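Local coordinates for protein DNA helicase RecQ (Deinococcus radiodurans, PDB 4Q48) that probably couples ATP hydrolysis to 3'-5' translocation and duplex DNA unwinding, as a RecQ-family helicase involved in DNA repair and recombination, at residues Glu185-Arg188 with Ala189-Ser193. Numbering follows the deposited sequence.
Sequences ERTR and ADIKS
K192 lays its aliphatic chain across the carbonyl of R188 one turn earlier, with K192 CG 3.3 Å from R188 O and CD and CE following alongside. Its CG lies anti to the carbonyl carbon (chi1 -68°), which turns the chain back over the preceding turn. I191 sets CG1 beside T187 O, 3.4 Å away, and its CD1 meets the T187 methyl CG2 at 4.5 Å, a loose hydrophobic touch. T187 O also accepts the backbone N-H of I191, at 3.0 Å between N and O and an N-H...O angle of 159°, the regular i to i+4 helical bond; D190 N adds a weak i to i+3 bond to the same oxygen. The preceding bonds, A189 N to E185 O and D190 N to R186 O, are weak, both 3.4 Å long. The D190 carboxylate is held through OD2 by a hydrogen bond to S151 OG. On the R186 side, a salt bridge to D486, which ties the helicase domain to the RQC part, and a cation-pi contact with W153 hold the guanidinium. Helix 185-194 belongs to the first RecA-like (DEAD/DEAH) domain and packs beside its parallel sheet: I191 and K192 touch L43, and R188 touches L45, both on strand 42-45.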
ATOM      1  N   GLU A 185      -6.990   1.250   3.572  1.00 69.77           N
ATOM      2  CA  GLU A 185      -8.395   0.859   3.642  1.00 67.04           C
ATOM      3  C   GLU A 185      -9.337   2.056   3.621  1.00 67.46           C
ATOM      4  O   GLU A 185     -10.372   2.021   2.957  1.00 72.06           O
ATOM      5  CB  GLU A 185      -8.596   0.047   4.923  1.00 67.26           C
ATOM      6  CG  GLU A 185      -9.992  -0.417   5.280  1.00 61.82           C
ATOM      7  CD  GLU A 185     -10.051  -0.904   6.739  1.00 79.24           C
ATOM      8  OE1 GLU A 185      -8.996  -1.322   7.288  1.00 79.79           O
ATOM      9  OE2 GLU A 185     -11.147  -0.869   7.346  1.00 85.89           O
ATOM     10  N   ARG A 186      -8.969   3.117   4.330  1.00 71.28           N
ATOM     11  CA  ARG A 186      -9.534   4.458   4.133  1.00 74.81           C
ATOM     12  C   ARG A 186      -9.296   5.091   2.768  1.00 73.21           C
ATOM     13  O   ARG A 186     -10.045   5.977   2.345  1.00 70.76           O
ATOM     14  CB  ARG A 186      -9.035   5.392   5.239  1.00 73.82           C
ATOM     15  CG  ARG A 186      -9.876   5.245   6.500  1.00 83.75           C
ATOM     16  CD  ARG A 186      -9.306   5.994   7.680  1.00 88.30           C
ATOM     17  NE  ARG A 186      -7.917   5.608   7.879  1.00 89.59           N
ATOM     18  CZ  ARG A 186      -7.177   5.979   8.915  1.00 87.65           C
ATOM     19  NH1 ARG A 186      -7.697   6.748   9.861  1.00 88.55           N
ATOM     20  NH2 ARG A 186      -5.921   5.564   9.005  1.00 83.72           N
ATOM     21  N   THR A 187      -8.224   4.678   2.110  1.00 75.68           N
ATOM     22  CA  THR A 187      -7.912   5.175   0.775  1.00 74.69           C
ATOM     23  C   THR A 187      -8.693   4.428  -0.311  1.00 67.64           C
ATOM     24  O   THR A 187      -9.205   5.047  -1.242  1.00 69.45           O
ATOM     25  CB  THR A 187      -6.413   5.068   0.494  1.00 74.65           C
ATOM     26  OG1 THR A 187      -5.685   5.579   1.621  1.00 67.80           O
ATOM     27  CG2 THR A 187      -6.058   5.852  -0.762  1.00 77.36           C
ATOM     28  N   ARG A 188      -8.812   3.112  -0.164  1.00 62.00           N
ATOM     29  CA  ARG A 188      -9.636   2.298  -1.060  1.00 67.17           C
ATOM     30  C   ARG A 188     -11.063   2.835  -1.087  1.00 68.22           C
ATOM     31  O   ARG A 188     -11.732   2.816  -2.117  1.00 65.29           O
ATOM     32  CB  ARG A 188      -9.644   0.840  -0.594  1.00 61.03           C
ATOM     33  CG  ARG A 188      -8.306   0.137  -0.662  1.00 63.43           C
ATOM     34  CD  ARG A 188      -8.498  -1.366  -0.678  1.00 64.22           C
ATOM     35  NE  ARG A 188      -9.026  -1.826   0.610  1.00 64.57           N
ATOM     36  CZ  ARG A 188      -8.260  -2.096   1.667  1.00 61.73           C
ATOM     37  NH1 ARG A 188      -6.948  -1.982   1.575  1.00 53.27           N
ATOM     38  NH2 ARG A 188      -8.792  -2.504   2.816  1.00 64.39           N
ATOM     39  N   ALA A 189     -11.525   3.298   0.068  1.00 66.66           N
ATOM     40  CA  ALA A 189     -12.876   3.801   0.204  1.00 65.11           C
ATOM     41  C   ALA A 189     -13.068   5.147  -0.502  1.00 64.18           C
ATOM     42  O   ALA A 189     -14.115   5.399  -1.102  1.00 60.92           O
ATOM     43  CB  ALA A 189     -13.230   3.908   1.683  1.00 65.75           C
ATOM     44  N   ASP A 190     -12.023   5.974  -0.471  1.00 64.35           N
ATOM     45  CA  ASP A 190     -12.040   7.329  -1.020  1.00 57.05           C
ATOM     46  C   ASP A 190     -11.897   7.395  -2.532  1.00 66.08           C
ATOM     47  O   ASP A 190     -12.457   8.281  -3.179  1.00 67.20           O
ATOM     48  CB  ASP A 190     -10.882   8.122  -0.418  1.00 66.58           C
ATOM     49  CG  ASP A 190     -11.292   8.966   0.754  1.00 76.97           C
ATOM     50  OD1 ASP A 190     -12.392   8.718   1.304  1.00 77.95           O
ATOM     51  OD2 ASP A 190     -10.478   9.847   1.136  1.00 72.23           O
ATOM     52  N   ILE A 191     -11.183   6.429  -3.101  1.00 69.68           N
ATOM     53  CA  ILE A 191     -11.112   6.288  -4.547  1.00 62.30           C
ATOM     54  C   ILE A 191     -12.487   5.955  -5.100  1.00 63.99           C
ATOM     55  O   ILE A 191     -12.917   6.553  -6.087  1.00 67.58           O
ATOM     56  CB  ILE A 191     -10.112   5.199  -4.951  1.00 60.91           C
ATOM     57  CG1 ILE A 191      -8.702   5.603  -4.524  1.00 60.56           C
ATOM     58  CG2 ILE A 191     -10.165   4.951  -6.450  1.00 57.59           C
ATOM     59  CD1 ILE A 191      -7.652   4.496  -4.701  1.00 63.02           C
ATOM     60  N   LYS A 192     -13.197   5.051  -4.427  1.00 57.30           N
ATOM     61  CA  LYS A 192     -14.519   4.657  -4.865  1.00 59.12           C
ATOM     62  C   LYS A 192     -15.369   5.934  -4.951  1.00 63.24           C
ATOM     63  O   LYS A 192     -16.085   6.153  -5.931  1.00 63.85           O
ATOM     64  CB  LYS A 192     -15.123   3.617  -3.912  1.00 61.61           C
ATOM     65  CG  LYS A 192     -14.420   2.244  -3.944  1.00 64.34           C
ATOM     66  CD  LYS A 192     -14.983   1.271  -2.888  1.00 64.68           C
ATOM     67  CE  LYS A 192     -14.180  -0.041  -2.804  1.00 64.28           C
ATOM     68  NZ  LYS A 192     -14.965  -1.292  -3.130  1.00 65.32           N
ATOM     69  N   SER A 193     -15.238   6.812  -3.966  1.00 57.12           N
ATOM     70  CA  SER A 193     -16.102   7.987  -3.909  1.00 62.00           C
ATOM     71  C   SER A 193     -15.844   9.025  -5.010  1.00 65.62           C
ATOM     72  O   SER A 193     -16.788   9.613  -5.543  1.00 59.43           O
ATOM     73  CB  SER A 193     -15.981   8.662  -2.546  1.00 59.23           C
ATOM     74  OG  SER A 193     -16.923   8.115  -1.646  1.00 62.54           O
TER